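Local coordinates for beta-1,4-exocellulase (Thermobifida fusca, PDB 4AVO), which probably hydrolyses the beta-1,4 bonds of cellulose from a chain end, as a family 6 cellobiohydrolase whose catalytic domain is the part described here, at residues Asn291-Pro296 against Ile317-His322; Ala187-Ile192 against Asn228-Val233; Trp326-Gly331 against Ser406-Glu411; Ile223-Asn228 against Met284-Ser289. The protein carries 1 engineered substitution. All coordinates share one frame; numbering follows the deposited sequence.

In the fold
Contact 4 lies deepest, its centre about 5 Å from that of the chain, where strands 221-224 and 283-287, which pair in parallel in the central sheet, end beneath the sugar-binding cleft. The loop after strand 221-224 supplies one side of contact 2, the loop after strand 283-287 one side of contact 1. Contacts 2 and 4, about 8 Å apart between centres, share N228, and N225 N probably donates to A187 O, 2.8 Å away. Contact 1 touches contact 2, their centres about 12 Å apart, through W293 NE1 and Y229 O. The centre of contact 3 is about 12 Å from that of contact 1 and about 17 Å from those of contacts 2 and 4; its W326 joins W191 of contact 2 along the glucose units.

Contact 1. Residues Asn291-Pro296 against Ile317-His322; sequences NGWGGP and IDRRIH. With BGC (beta-D-glucopyranose), chain B.
W293 of the loop after strand 283-287 lies flat against the backbone of D318 and R319, and so joins two loops of the family 6 catalytic domain that flank helix 308-315. The stacking is the main interaction. D318 CA stands 3.7 Å from the centroid of the five-membered ring of W293, 7° off the ring normal, a CH-pi contact over the face, and R319 N sits above the same face nearer the rim. A broad, flat indole suits this place because it can cover a length of peptide. Its NE1 is satisfied outside these segments by Y229 O. At the two ends of the indole, W293 CB lies beside I317 O (3.1 Å) and, more loosely, I317 CB, while R320 CG packs 3.6 Å from W293 CZ2.

Water makes the polar links, at least for one of the two modelled conformers of R319. One molecule donates to W293 O and I317 O and accepts from R319 NH1; a second joins G294 O to the same nitrogen. Bent at chi3, the arginine chain sets one face of its guanidinium against W293 CE3, the two planes nearly perpendicular, and both waters meet the group at its edge.

The charged interactions lie within 317-322. R320 grips D318 side-on, NE to OD1 and NH2 to OD2, which fixes the carboxylate close to the tryptophan. The aspartate also forms an Asx turn, since D318 OD1 accepts from R320 N at 3.2 Å. The bond from R320 NE, 3.0 Å long, meets the syn lone pair of D318 OD1, which lies only 3° out of the guanidinium plane.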
# COMPACT_ATOMS: atom_id res chain seq x y z
N ASN A 291 5.37 1.48 9.42
CA ASN A 291 6.67 2.04 9.07
C ASN A 291 7.30 2.93 10.16
O ASN A 291 8.21 3.71 9.87
CB ASN A 291 6.60 2.77 7.72
CG ASN A 291 5.98 4.16 7.83
OD1 ASN A 291 5.27 4.48 8.79
ND2 ASN A 291 6.27 5.00 6.85
N GLY A 292 6.83 2.82 11.39
CA GLY A 292 7.34 3.65 12.49
C GLY A 292 8.76 3.30 12.91
O GLY A 292 9.53 4.19 13.29
N TRP A 293 9.10 2.02 12.83
CA TRP A 293 10.43 1.52 13.21
C TRP A 293 10.89 2.05 14.57
O TRP A 293 11.99 2.57 14.71
CB TRP A 293 11.45 1.83 12.11
CG TRP A 293 11.24 1.04 10.85
CD1 TRP A 293 10.73 1.50 9.67
CD2 TRP A 293 11.52 -0.36 10.65
NE1 TRP A 293 10.67 0.48 8.75
CE2 TRP A 293 11.15 -0.67 9.32
CE3 TRP A 293 12.05 -1.37 11.46
CZ2 TRP A 293 11.29 -1.95 8.78
CZ3 TRP A 293 12.19 -2.65 10.93
CH2 TRP A 293 11.81 -2.93 9.60
N GLY A 294 10.02 1.91 15.56
CA GLY A 294 10.30 2.38 16.91
C GLY A 294 10.79 1.26 17.81
O GLY A 294 11.14 0.17 17.33
N GLY A 295 10.79 1.52 19.11
CA GLY A 295 11.28 0.56 20.08
C GLY A 295 12.75 0.77 20.36
O GLY A 295 13.37 1.67 19.79
N PRO A 296 13.33 -0.08 21.23
CA PRO A 296 14.72 0.03 21.69
C PRO A 296 15.78 0.05 20.58
O PRO A 296 16.85 0.61 20.79
CB PRO A 296 14.89 -1.23 22.55
CG PRO A 296 13.52 -1.52 23.04
CD PRO A 296 12.63 -1.20 21.88
N ILE A 317 16.51 4.45 10.11
CA ILE A 317 15.42 3.95 10.96
C ILE A 317 14.77 2.69 10.37
O ILE A 317 14.39 1.79 11.11
CB ILE A 317 14.37 5.04 11.33
CG1 ILE A 317 13.51 5.44 10.13
CG2 ILE A 317 15.06 6.27 11.95
CD1 ILE A 317 12.29 6.25 10.51
N ASP A 318 14.68 2.62 9.03
CA ASP A 318 14.26 1.39 8.34
C ASP A 318 15.38 0.37 8.54
O ASP A 318 16.47 0.53 7.98
CB ASP A 318 14.06 1.69 6.85
CG ASP A 318 13.50 0.50 6.06
OD1 ASP A 318 13.57 -0.66 6.53
OD2 ASP A 318 13.01 0.74 4.94
N ARG A 319 15.09 -0.67 9.32
CA ARG A 319 16.14 -1.60 9.74
C ARG A 319 16.17 -2.91 8.94
O ARG A 319 16.85 -3.87 9.32
CB ARG A 319 16.06 -1.88 11.24
CG ARG A 319 16.32 -0.65 12.11
CD ARG A 319 16.65 -1.05 13.54
NE ARG A 319 15.80 -2.14 14.00
CZ ARG A 319 14.56 -1.97 14.46
NH1 ARG A 319 14.03 -0.75 14.52
NH2 ARG A 319 13.85 -3.02 14.86
N ARG A 320 15.47 -2.94 7.81
CA ARG A 320 15.46 -4.15 6.97
C ARG A 320 16.83 -4.48 6.41
O ARG A 320 17.69 -3.61 6.29
CB ARG A 320 14.45 -4.01 5.84
CG ARG A 320 13.02 -4.00 6.34
CD ARG A 320 12.07 -3.85 5.20
NE ARG A 320 11.97 -2.48 4.74
CZ ARG A 320 11.21 -2.09 3.72
NH1 ARG A 320 10.50 -2.98 3.04
NH2 ARG A 320 11.17 -0.81 3.38
N ILE A 321 17.04 -5.75 6.09
CA ILE A 321 18.31 -6.17 5.49
C ILE A 321 18.48 -5.55 4.11
O ILE A 321 19.58 -5.14 3.73
CB ILE A 321 18.40 -7.72 5.39
CG1 ILE A 321 18.29 -8.34 6.79
CG2 ILE A 321 19.72 -8.14 4.73
CD1 ILE A 321 17.88 -9.81 6.79
N HIS A 322 17.37 -5.46 3.37
CA HIS A 322 17.36 -4.95 2.00
C HIS A 322 16.01 -4.28 1.75
O HIS A 322 15.00 -4.74 2.28
CB HIS A 322 17.58 -6.11 1.01
CG HIS A 322 17.85 -5.66 -0.39
ND1 HIS A 322 16.84 -5.46 -1.31
CD2 HIS A 322 19.01 -5.37 -1.03
CE1 HIS A 322 17.37 -5.07 -2.46
NE2 HIS A 322 18.69 -5.00 -2.31
C2 BGC B . 13.71 -3.45 -8.76
C3 BGC B . 12.45 -3.32 -7.90
C4 BGC B . 12.70 -3.78 -6.46
C5 BGC B . 13.99 -3.16 -5.91
C6 BGC B . 14.37 -3.68 -4.52
C1 BGC B . 14.92 -2.82 -8.07
O2 BGC B . 13.50 -2.82 -10.00
O3 BGC B . 11.40 -4.07 -8.47
O4 BGC B . 11.63 -3.34 -5.67
O5 BGC B . 15.08 -3.40 -6.79
O6 BGC B . 14.55 -5.08 -4.56
O HOH W 1 14.54 1.98 13.73
O HOH W 2 11.44 -1.04 14.92

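Contact 2. Residues Ala187-Ile192 against Asn228-Val233; sequences AHHGWI and NYSATV. With BGC (beta-D-glucopyranose), chain C; BGC (beta-D-glucopyranose), chain B; BGC (beta-D-glucopyranose), chain D.
H188 has an amide over one face and a backbone nitrogen over the other: N228 CG lies 3.6 Å above the imidazole plane, and W191 N sits at the same height on the opposite side. The ring and the amide of N228 are stacked with their planes 29° apart. A chi1 of 61° places the imidazole between its own backbone N and carbonyl carbon, where it can be enclosed this way while its edge faces the sugar.

Histidine suits the place because its flat ring can be covered on both faces while NE2 at the edge reaches the ligand. H188 NE2 donates to O3 of the chain C glucose at 3.0 Å in a nearly straight bond (172°), with the oxygen in the ring plane. H188 ND1 makes only a weak bond to S230 OG, 3.1 Å away. The serine also touches H189, S230 CB lying 3.6 Å from H189 ND1, whose polar partner is E262.

H188 is the N-cap of helix 189-192, and its O accepts from W191 N and I192 N. G190 O in turn takes a bond from O2 of the same glucose at 2.8 Å. W191 spreads its indole beneath this sugar, whose C4 is 3.8 Å above the centre of the ring, while NE1 is held by T143. With an alanine here, the chain C glucose would probably lose its flat platform and T143 its indole partner.

Aromatic stacking combined with hydrogen bonds to sugar hydroxyls is characteristic of carbohydrate-binding clefts, here the glycan pocket of a family 6 cellulase.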
# COMPACT_ATOMS: atom_id res chain seq x y z
N ALA A 187 3.40 2.32 -5.65
CA ALA A 187 4.50 1.54 -5.09
C ALA A 187 5.15 2.27 -3.90
O ALA A 187 4.44 2.82 -3.06
CB ALA A 187 5.55 1.24 -6.18
N HIS A 188 6.47 2.24 -3.81
CA HIS A 188 7.20 2.98 -2.78
C HIS A 188 8.62 3.29 -3.27
O HIS A 188 9.01 2.81 -4.34
CB HIS A 188 7.22 2.22 -1.44
CG HIS A 188 7.90 0.89 -1.51
ND1 HIS A 188 9.19 0.69 -1.09
CD2 HIS A 188 7.46 -0.31 -1.97
CE1 HIS A 188 9.53 -0.57 -1.27
NE2 HIS A 188 8.50 -1.20 -1.81
N HIS A 189 9.37 4.08 -2.51
CA HIS A 189 10.69 4.53 -2.98
C HIS A 189 11.67 3.38 -3.19
O HIS A 189 12.55 3.46 -4.05
CB HIS A 189 11.28 5.61 -2.06
CG HIS A 189 12.10 5.06 -0.94
ND1 HIS A 189 11.56 4.70 0.27
CD2 HIS A 189 13.43 4.82 -0.84
CE1 HIS A 189 12.52 4.25 1.07
NE2 HIS A 189 13.66 4.31 0.41
N GLY A 190 11.52 2.33 -2.38
CA GLY A 190 12.39 1.15 -2.48
C GLY A 190 11.91 0.18 -3.55
O GLY A 190 12.37 -0.97 -3.61
N TRP A 191 10.97 0.64 -4.38
CA TRP A 191 10.52 -0.12 -5.54
C TRP A 191 10.85 0.66 -6.81
O TRP A 191 11.54 0.15 -7.69
CB TRP A 191 9.00 -0.37 -5.45
CG TRP A 191 8.46 -1.40 -6.44
CD1 TRP A 191 9.03 -1.80 -7.62
CD2 TRP A 191 7.21 -2.09 -6.35
NE1 TRP A 191 8.23 -2.72 -8.25
CE2 TRP A 191 7.10 -2.92 -7.50
CE3 TRP A 191 6.17 -2.10 -5.41
CZ2 TRP A 191 6.00 -3.75 -7.72
CZ3 TRP A 191 5.07 -2.93 -5.64
CH2 TRP A 191 4.99 -3.74 -6.78
N ILE A 192 10.36 1.89 -6.91
CA ILE A 192 10.48 2.68 -8.15
C ILE A 192 11.25 4.00 -7.96
O ILE A 192 11.16 4.90 -8.79
CB ILE A 192 9.10 2.93 -8.81
CG1 ILE A 192 8.20 3.80 -7.92
CG2 ILE A 192 8.42 1.60 -9.15
CD1 ILE A 192 6.89 4.23 -8.58
N ASN A 228 3.70 -1.80 2.83
CA ASN A 228 5.16 -1.85 2.94
C ASN A 228 5.65 -1.13 4.20
O ASN A 228 4.85 -0.74 5.06
CB ASN A 228 5.83 -1.35 1.65
CG ASN A 228 7.15 -2.05 1.38
OD1 ASN A 228 7.24 -2.96 0.56
ND2 ASN A 228 8.19 -1.63 2.08
N TYR A 229 6.97 -0.97 4.31
CA TYR A 229 7.63 -0.58 5.55
C TYR A 229 8.62 0.57 5.38
O TYR A 229 9.37 0.90 6.31
CB TYR A 229 8.37 -1.79 6.13
CG TYR A 229 7.51 -3.02 6.34
CD1 TYR A 229 7.25 -3.91 5.29
CD2 TYR A 229 6.97 -3.30 7.59
CE1 TYR A 229 6.45 -5.04 5.49
CE2 TYR A 229 6.17 -4.42 7.80
CZ TYR A 229 5.92 -5.28 6.75
OH TYR A 229 5.13 -6.38 6.98
N SER A 230 8.65 1.19 4.20
CA SER A 230 9.64 2.23 3.94
C SER A 230 9.38 3.44 4.84
O SER A 230 8.22 3.80 5.08
CB SER A 230 9.67 2.63 2.47
OG SER A 230 10.17 1.55 1.69
N ALA A 231 10.45 4.02 5.36
CA ALA A 231 10.35 5.12 6.31
C ALA A 231 9.70 6.34 5.66
O ALA A 231 9.97 6.64 4.50
CB ALA A 231 11.73 5.50 6.83
N THR A 232 8.84 7.02 6.41
CA THR A 232 8.28 8.29 5.93
C THR A 232 9.40 9.31 5.73
O THR A 232 9.54 9.89 4.65
CB THR A 232 7.26 8.85 6.92
OG1 THR A 232 6.22 7.88 7.11
CG2 THR A 232 6.64 10.14 6.38
N VAL A 233 10.19 9.51 6.78
CA VAL A 233 11.35 10.39 6.76
C VAL A 233 12.50 9.67 7.44
O VAL A 233 12.31 9.07 8.50
CB VAL A 233 11.06 11.74 7.51
CG1 VAL A 233 12.34 12.55 7.71
CG2 VAL A 233 10.04 12.57 6.76
C2 BGC C . 9.96 -3.74 -4.08
C3 BGC C . 8.97 -4.74 -3.50
C4 BGC C . 8.16 -5.41 -4.61
C5 BGC C . 9.10 -5.96 -5.68
C6 BGC C . 8.33 -6.47 -6.90
C1 BGC C . 10.83 -4.40 -5.14
O2 BGC C . 10.76 -3.22 -3.05
O3 BGC C . 8.15 -4.05 -2.60
O4 BGC C . 7.45 -6.50 -4.06
O5 BGC C . 10.03 -5.00 -6.14
O6 BGC C . 9.16 -7.34 -7.65
C2 BGC B . 13.71 -3.45 -8.76
C3 BGC B . 12.45 -3.32 -7.90
C4 BGC B . 12.70 -3.78 -6.46
C5 BGC B . 13.99 -3.16 -5.91
C6 BGC B . 14.37 -3.68 -4.52
C1 BGC B . 14.92 -2.82 -8.07
O2 BGC B . 13.50 -2.82 -10.00
O3 BGC B . 11.40 -4.07 -8.47
O4 BGC B . 11.63 -3.34 -5.67
O5 BGC B . 15.08 -3.40 -6.79
O6 BGC B . 14.55 -5.08 -4.56
C2 BGC D . 5.37 -7.66 -3.86
C3 BGC D . 3.87 -7.56 -3.50
C4 BGC D . 3.60 -6.70 -2.26
C5 BGC D . 4.40 -5.38 -2.41
C6 BGC D . 4.39 -4.52 -1.16
C1 BGC D . 6.04 -6.29 -3.90
O2 BGC D . 5.58 -8.32 -5.10
O3 BGC D . 3.36 -8.85 -3.27
O4 BGC D . 2.19 -6.49 -2.02
O5 BGC D . 5.77 -5.62 -2.69
O6 BGC D . 5.05 -3.31 -1.45

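Contact 3. Residues Trp326-Gly331 against Ser406-Glu411; sequences WCNQAG and SAQFRE. With BGC (beta-D-glucopyranose), chain C; BGC (beta-D-glucopyranose), chain D.
E411 reaches from helix 406-414 to the backbone of G331, and it does so with a straight side chain. Its CB points toward the 326-331 loop, CG follows anti to the backbone N (chi1 -175°), and the extended chain carries E411 CD to 3.4 Å from G331 N. At the tip E411 OE1 accepts from G331 N at 2.8 Å, the nitrogen lying above the carboxylate plane, 53° out of it. E411 OE2 rests 3.6 Å from G331 CA. Glutamate has the length needed to bridge helix and loop, and glycine suits the backbone angles of its partner, at which a side chain would be jammed against the carbonyl before it.

One turn earlier, Q408 uses a water: Q408 NE2 donates to it at 2.9 Å, and it donates in turn to Q329 O. The amides of Q408 and N328 stand almost perpendicular. N328 has its stronger polar partners beyond, OD1 accepting from the backbone N of D359, the predicted proton acceptor.

At the other end of the loop W326 lays its ring under the chain D glucose, whose C2 is 3.8 Å above the centre. Thus a C-terminal helix is joined to a sugar-stacking loop, an element of the glycan-binding cleft of this family 6 domain.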
# COMPACT_ATOMS: atom_id res chain seq x y z
N TRP A 326 9.85 -7.38 1.50
CA TRP A 326 8.49 -6.84 1.63
C TRP A 326 7.54 -7.59 2.57
O TRP A 326 6.48 -7.07 2.93
CB TRP A 326 7.85 -6.72 0.24
CG TRP A 326 7.81 -8.02 -0.55
CD1 TRP A 326 8.72 -8.43 -1.49
CD2 TRP A 326 6.82 -9.06 -0.46
NE1 TRP A 326 8.35 -9.66 -1.99
CE2 TRP A 326 7.19 -10.07 -1.38
CE3 TRP A 326 5.65 -9.22 0.29
CZ2 TRP A 326 6.43 -11.24 -1.56
CZ3 TRP A 326 4.89 -10.40 0.12
CH2 TRP A 326 5.29 -11.39 -0.80
N CYS A 327 7.91 -8.81 2.97
CA CYS A 327 6.96 -9.67 3.67
C CYS A 327 7.15 -9.77 5.18
O CYS A 327 8.25 -10.10 5.66
CB CYS A 327 6.95 -11.08 3.07
SG CYS A 327 5.59 -12.09 3.73
N ASN A 328 6.08 -9.48 5.92
CA ASN A 328 6.02 -9.73 7.37
C ASN A 328 7.32 -9.38 8.08
O ASN A 328 7.93 -10.22 8.76
CB ASN A 328 5.61 -11.18 7.64
CG ASN A 328 4.19 -11.49 7.17
OD1 ASN A 328 3.33 -10.62 7.17
ND2 ASN A 328 3.95 -12.73 6.77
N GLN A 329 7.75 -8.14 7.92
CA GLN A 329 9.12 -7.76 8.23
C GLN A 329 9.39 -7.72 9.72
O GLN A 329 8.72 -7.00 10.47
CB GLN A 329 9.48 -6.46 7.52
CG GLN A 329 9.76 -6.69 6.05
CD GLN A 329 10.99 -7.55 5.85
OE1 GLN A 329 12.09 -7.14 6.21
NE2 GLN A 329 10.81 -8.75 5.30
N ALA A 330 10.37 -8.51 10.14
CA ALA A 330 10.74 -8.63 11.55
C ALA A 330 11.22 -7.30 12.12
O ALA A 330 12.00 -6.59 11.48
CB ALA A 330 11.81 -9.70 11.71
N GLY A 331 10.73 -6.96 13.31
CA GLY A 331 11.12 -5.73 14.00
C GLY A 331 10.31 -4.48 13.64
O GLY A 331 10.53 -3.42 14.22
N SER A 406 -1.20 -12.68 15.11
CA SER A 406 -1.06 -12.15 16.46
C SER A 406 0.34 -11.64 16.76
O SER A 406 0.51 -10.54 17.28
CB SER A 406 -1.48 -13.21 17.49
OG SER A 406 -1.26 -12.74 18.82
N ALA A 407 1.35 -12.45 16.43
CA ALA A 407 2.75 -12.11 16.71
C ALA A 407 3.14 -10.80 16.03
O ALA A 407 3.78 -9.96 16.65
CB ALA A 407 3.69 -13.25 16.28
N GLN A 408 2.73 -10.64 14.78
CA GLN A 408 3.04 -9.41 14.07
C GLN A 408 2.33 -8.22 14.69
O GLN A 408 2.94 -7.17 14.89
CB GLN A 408 2.73 -9.51 12.58
CG GLN A 408 3.27 -8.32 11.79
CD GLN A 408 2.84 -8.34 10.35
OE1 GLN A 408 1.77 -8.83 10.01
NE2 GLN A 408 3.68 -7.78 9.48
N PHE A 409 1.05 -8.37 15.03
CA PHE A 409 0.33 -7.28 15.67
C PHE A 409 1.03 -6.82 16.95
O PHE A 409 1.23 -5.62 17.17
CB PHE A 409 -1.12 -7.64 15.98
CG PHE A 409 -1.88 -6.52 16.62
CD1 PHE A 409 -2.54 -5.57 15.83
CD2 PHE A 409 -1.90 -6.37 18.00
CE1 PHE A 409 -3.22 -4.52 16.41
CE2 PHE A 409 -2.59 -5.31 18.60
CZ PHE A 409 -3.25 -4.39 17.80
N ARG A 410 1.40 -7.78 17.80
CA ARG A 410 2.01 -7.46 19.09
C ARG A 410 3.36 -6.75 18.94
O ARG A 410 3.67 -5.84 19.71
CB ARG A 410 2.14 -8.71 19.96
CG ARG A 410 0.81 -9.31 20.37
CD ARG A 410 1.01 -10.68 21.02
NE ARG A 410 -0.27 -11.35 21.25
CZ ARG A 410 -0.46 -12.38 22.06
NH1 ARG A 410 0.56 -12.88 22.76
NH2 ARG A 410 -1.67 -12.90 22.19
N GLU A 411 4.16 -7.16 17.96
CA GLU A 411 5.43 -6.48 17.72
C GLU A 411 5.23 -5.08 17.14
O GLU A 411 5.92 -4.14 17.52
CB GLU A 411 6.35 -7.30 16.82
CG GLU A 411 7.72 -6.66 16.66
CD GLU A 411 8.69 -7.53 15.92
OE1 GLU A 411 8.44 -7.82 14.72
OE2 GLU A 411 9.70 -7.92 16.54
C2 BGC C . 9.96 -3.74 -4.08
C3 BGC C . 8.97 -4.74 -3.50
C4 BGC C . 8.16 -5.41 -4.61
C5 BGC C . 9.10 -5.96 -5.68
C6 BGC C . 8.33 -6.47 -6.90
C1 BGC C . 10.83 -4.40 -5.14
O2 BGC C . 10.76 -3.22 -3.05
O3 BGC C . 8.15 -4.05 -2.60
O4 BGC C . 7.45 -6.50 -4.06
O5 BGC C . 10.03 -5.00 -6.14
O6 BGC C . 9.16 -7.34 -7.65
C2 BGC D . 5.37 -7.66 -3.86
C3 BGC D . 3.87 -7.56 -3.50
C4 BGC D . 3.60 -6.70 -2.26
C5 BGC D . 4.40 -5.38 -2.41
C6 BGC D . 4.39 -4.52 -1.16
C1 BGC D . 6.04 -6.29 -3.90
O2 BGC D . 5.58 -8.32 -5.10
O3 BGC D . 3.36 -8.85 -3.27
O4 BGC D . 2.19 -6.49 -2.02
O5 BGC D . 5.77 -5.62 -2.69
O6 BGC D . 5.05 -3.31 -1.45
O HOH W 3 6.12 -6.83 10.77

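Contact 4. Residues Ile223-Asn228 against Met284-Ser289; sequences ISNTAN and MLIDTS. With BGC (beta-D-glucopyranose), chain D; BGC (beta-D-glucopyranose), chain E.
Strands 221-224 and 283-287 run parallel, pairing I223 with L285 and S224 with I286, and S224 N donates to L285 O at 2.8 Å while D287 N donates to S224 O at 3.0 Å. On one face of the sheet I223 lays CG1 and CD1 against L285 CB, each 3.7 Å away. These branched aliphatic residues suit a buried position, and I132 of strand 127-133 touches both. On the other face, in one of its two modelled conformers, S224 OG lies near I286 CG1, although its stronger polar partner is E262.

The strands belong to the parallel core of the distorted barrel found in family 6 glycoside hydrolases, in which loops at the C-terminal ends of the strands shape the substrate cleft. Here the chain leaves strand 221-224 through a type II turn, N225 to N228, closed by N228 N bonding to N225 O.

D287 holds that turn. Its chi1 of -172° swings the carboxylate away from its own amide; D287 CB lies 3.4 Å from N225 O, and beyond it D287 OD2 accepts from A227 N at 3.1 Å, on the anti side. OD1 is bonded from one face by S289 N and S289 OG, the first closing an Asx turn. V352 N and K353 N bond to OD1 and OD2 respectively, so a short acidic side chain with two acceptors suits this buried site. Were D287 replaced by alanine, the amides of A227, S289, V352 and K353 would probably lack their acceptor and the turn be freer to shift. A227 CB approaches O6 of the chain E glucose to 3.4 Å.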
# COMPACT_ATOMS: atom_id res chain seq x y z
N ILE A 223 -1.11 6.96 -3.85
CA ILE A 223 -0.69 6.45 -2.54
C ILE A 223 0.58 5.63 -2.64
O ILE A 223 0.72 4.78 -3.54
CB ILE A 223 -1.83 5.66 -1.82
CG1 ILE A 223 -1.34 5.14 -0.46
CG2 ILE A 223 -2.35 4.51 -2.71
CD1 ILE A 223 -2.46 4.84 0.51
N SER A 224 1.51 5.87 -1.72
CA SER A 224 2.75 5.11 -1.66
C SER A 224 2.82 4.29 -0.38
O SER A 224 2.11 4.57 0.58
CB SER A 224 3.97 6.04 -1.75
OG SER A 224 4.33 6.55 -0.47
N ASN A 225 3.69 3.27 -0.40
CA ASN A 225 4.01 2.47 0.79
C ASN A 225 2.90 1.52 1.27
O ASN A 225 2.97 1.00 2.38
CB ASN A 225 4.49 3.39 1.93
CG ASN A 225 5.54 2.74 2.84
OD1 ASN A 225 5.57 2.98 4.05
ND2 ASN A 225 6.41 1.93 2.26
N THR A 226 1.90 1.27 0.42
CA THR A 226 0.78 0.42 0.83
C THR A 226 1.30 -0.98 1.13
O THR A 226 1.97 -1.59 0.30
CB THR A 226 -0.35 0.35 -0.21
OG1 THR A 226 -0.80 1.67 -0.52
CG2 THR A 226 -1.51 -0.47 0.33
N ALA A 227 1.01 -1.45 2.34
CA ALA A 227 1.46 -2.76 2.82
C ALA A 227 2.98 -2.92 2.80
O ALA A 227 3.50 -4.04 2.78
CB ALA A 227 0.77 -3.89 2.05
N ASN A 228 3.70 -1.80 2.83
CA ASN A 228 5.16 -1.85 2.94
C ASN A 228 5.65 -1.13 4.20
O ASN A 228 4.85 -0.74 5.06
CB ASN A 228 5.83 -1.35 1.65
CG ASN A 228 7.15 -2.05 1.38
OD1 ASN A 228 7.24 -2.96 0.56
ND2 ASN A 228 8.19 -1.63 2.08
N MET A 284 -0.96 13.38 -2.27
CA MET A 284 -0.38 12.07 -2.07
C MET A 284 -0.79 11.48 -0.73
O MET A 284 -1.01 12.20 0.24
CB MET A 284 1.16 12.13 -2.19
CG MET A 284 1.67 12.94 -3.39
SD MET A 284 1.14 12.27 -4.99
CE MET A 284 2.43 11.05 -5.29
N LEU A 285 -0.89 10.15 -0.68
CA LEU A 285 -1.05 9.44 0.58
C LEU A 285 0.15 8.56 0.85
O LEU A 285 0.76 8.03 -0.08
CB LEU A 285 -2.32 8.58 0.58
CG LEU A 285 -3.65 9.22 0.21
CD1 LEU A 285 -4.72 8.15 0.16
CD2 LEU A 285 -4.01 10.31 1.22
N ILE A 286 0.50 8.42 2.12
CA ILE A 286 1.50 7.46 2.53
C ILE A 286 0.88 6.52 3.56
O ILE A 286 0.29 6.97 4.55
CB ILE A 286 2.77 8.13 3.12
CG1 ILE A 286 3.41 9.05 2.08
CG2 ILE A 286 3.77 7.06 3.59
CD1 ILE A 286 4.64 9.83 2.60
N ASP A 287 0.98 5.22 3.29
CA ASP A 287 0.54 4.21 4.24
C ASP A 287 1.58 4.10 5.35
O ASP A 287 2.70 3.64 5.13
CB ASP A 287 0.36 2.86 3.53
CG ASP A 287 -0.29 1.79 4.41
OD1 ASP A 287 -0.57 2.04 5.61
OD2 ASP A 287 -0.54 0.68 3.90
N THR A 288 1.21 4.56 6.55
CA THR A 288 2.11 4.57 7.70
C THR A 288 1.73 3.49 8.72
O THR A 288 2.11 3.55 9.89
CB THR A 288 2.13 5.96 8.37
OG1 THR A 288 0.79 6.34 8.72
CG2 THR A 288 2.72 7.00 7.43
N SER A 289 0.98 2.50 8.27
CA SER A 289 0.50 1.45 9.15
C SER A 289 1.62 0.71 9.85
O SER A 289 1.46 0.30 11.00
CB SER A 289 -0.37 0.45 8.40
OG SER A 289 0.32 -0.03 7.25
C2 BGC D . 5.37 -7.66 -3.86
C3 BGC D . 3.87 -7.56 -3.50
C4 BGC D . 3.60 -6.70 -2.26
C5 BGC D . 4.40 -5.38 -2.41
C6 BGC D . 4.39 -4.52 -1.16
C1 BGC D . 6.04 -6.29 -3.90
O2 BGC D . 5.58 -8.32 -5.10
O3 BGC D . 3.36 -8.85 -3.27
O4 BGC D . 2.19 -6.49 -2.02
O5 BGC D . 5.77 -5.62 -2.69
O6 BGC D . 5.05 -3.31 -1.45
C2 BGC E . 1.38 -7.14 0.37
C3 BGC E . 0.24 -7.86 1.13
C4 BGC E . -1.15 -7.69 0.52
C5 BGC E . -0.97 -7.43 -0.98
C6 BGC E . -1.06 -5.94 -1.28
C1 BGC E . 1.50 -7.47 -1.13
O2 BGC E . 2.55 -7.61 0.99
O3 BGC E . 0.21 -7.43 2.48
O4 BGC E . -2.00 -8.80 0.84
O5 BGC E . 0.23 -7.97 -1.55
O6 BGC E . 0.17 -5.32 -1.00
O HOH W 4 2.20 -1.56 5.74
O HOH W 5 3.73 1.32 6.48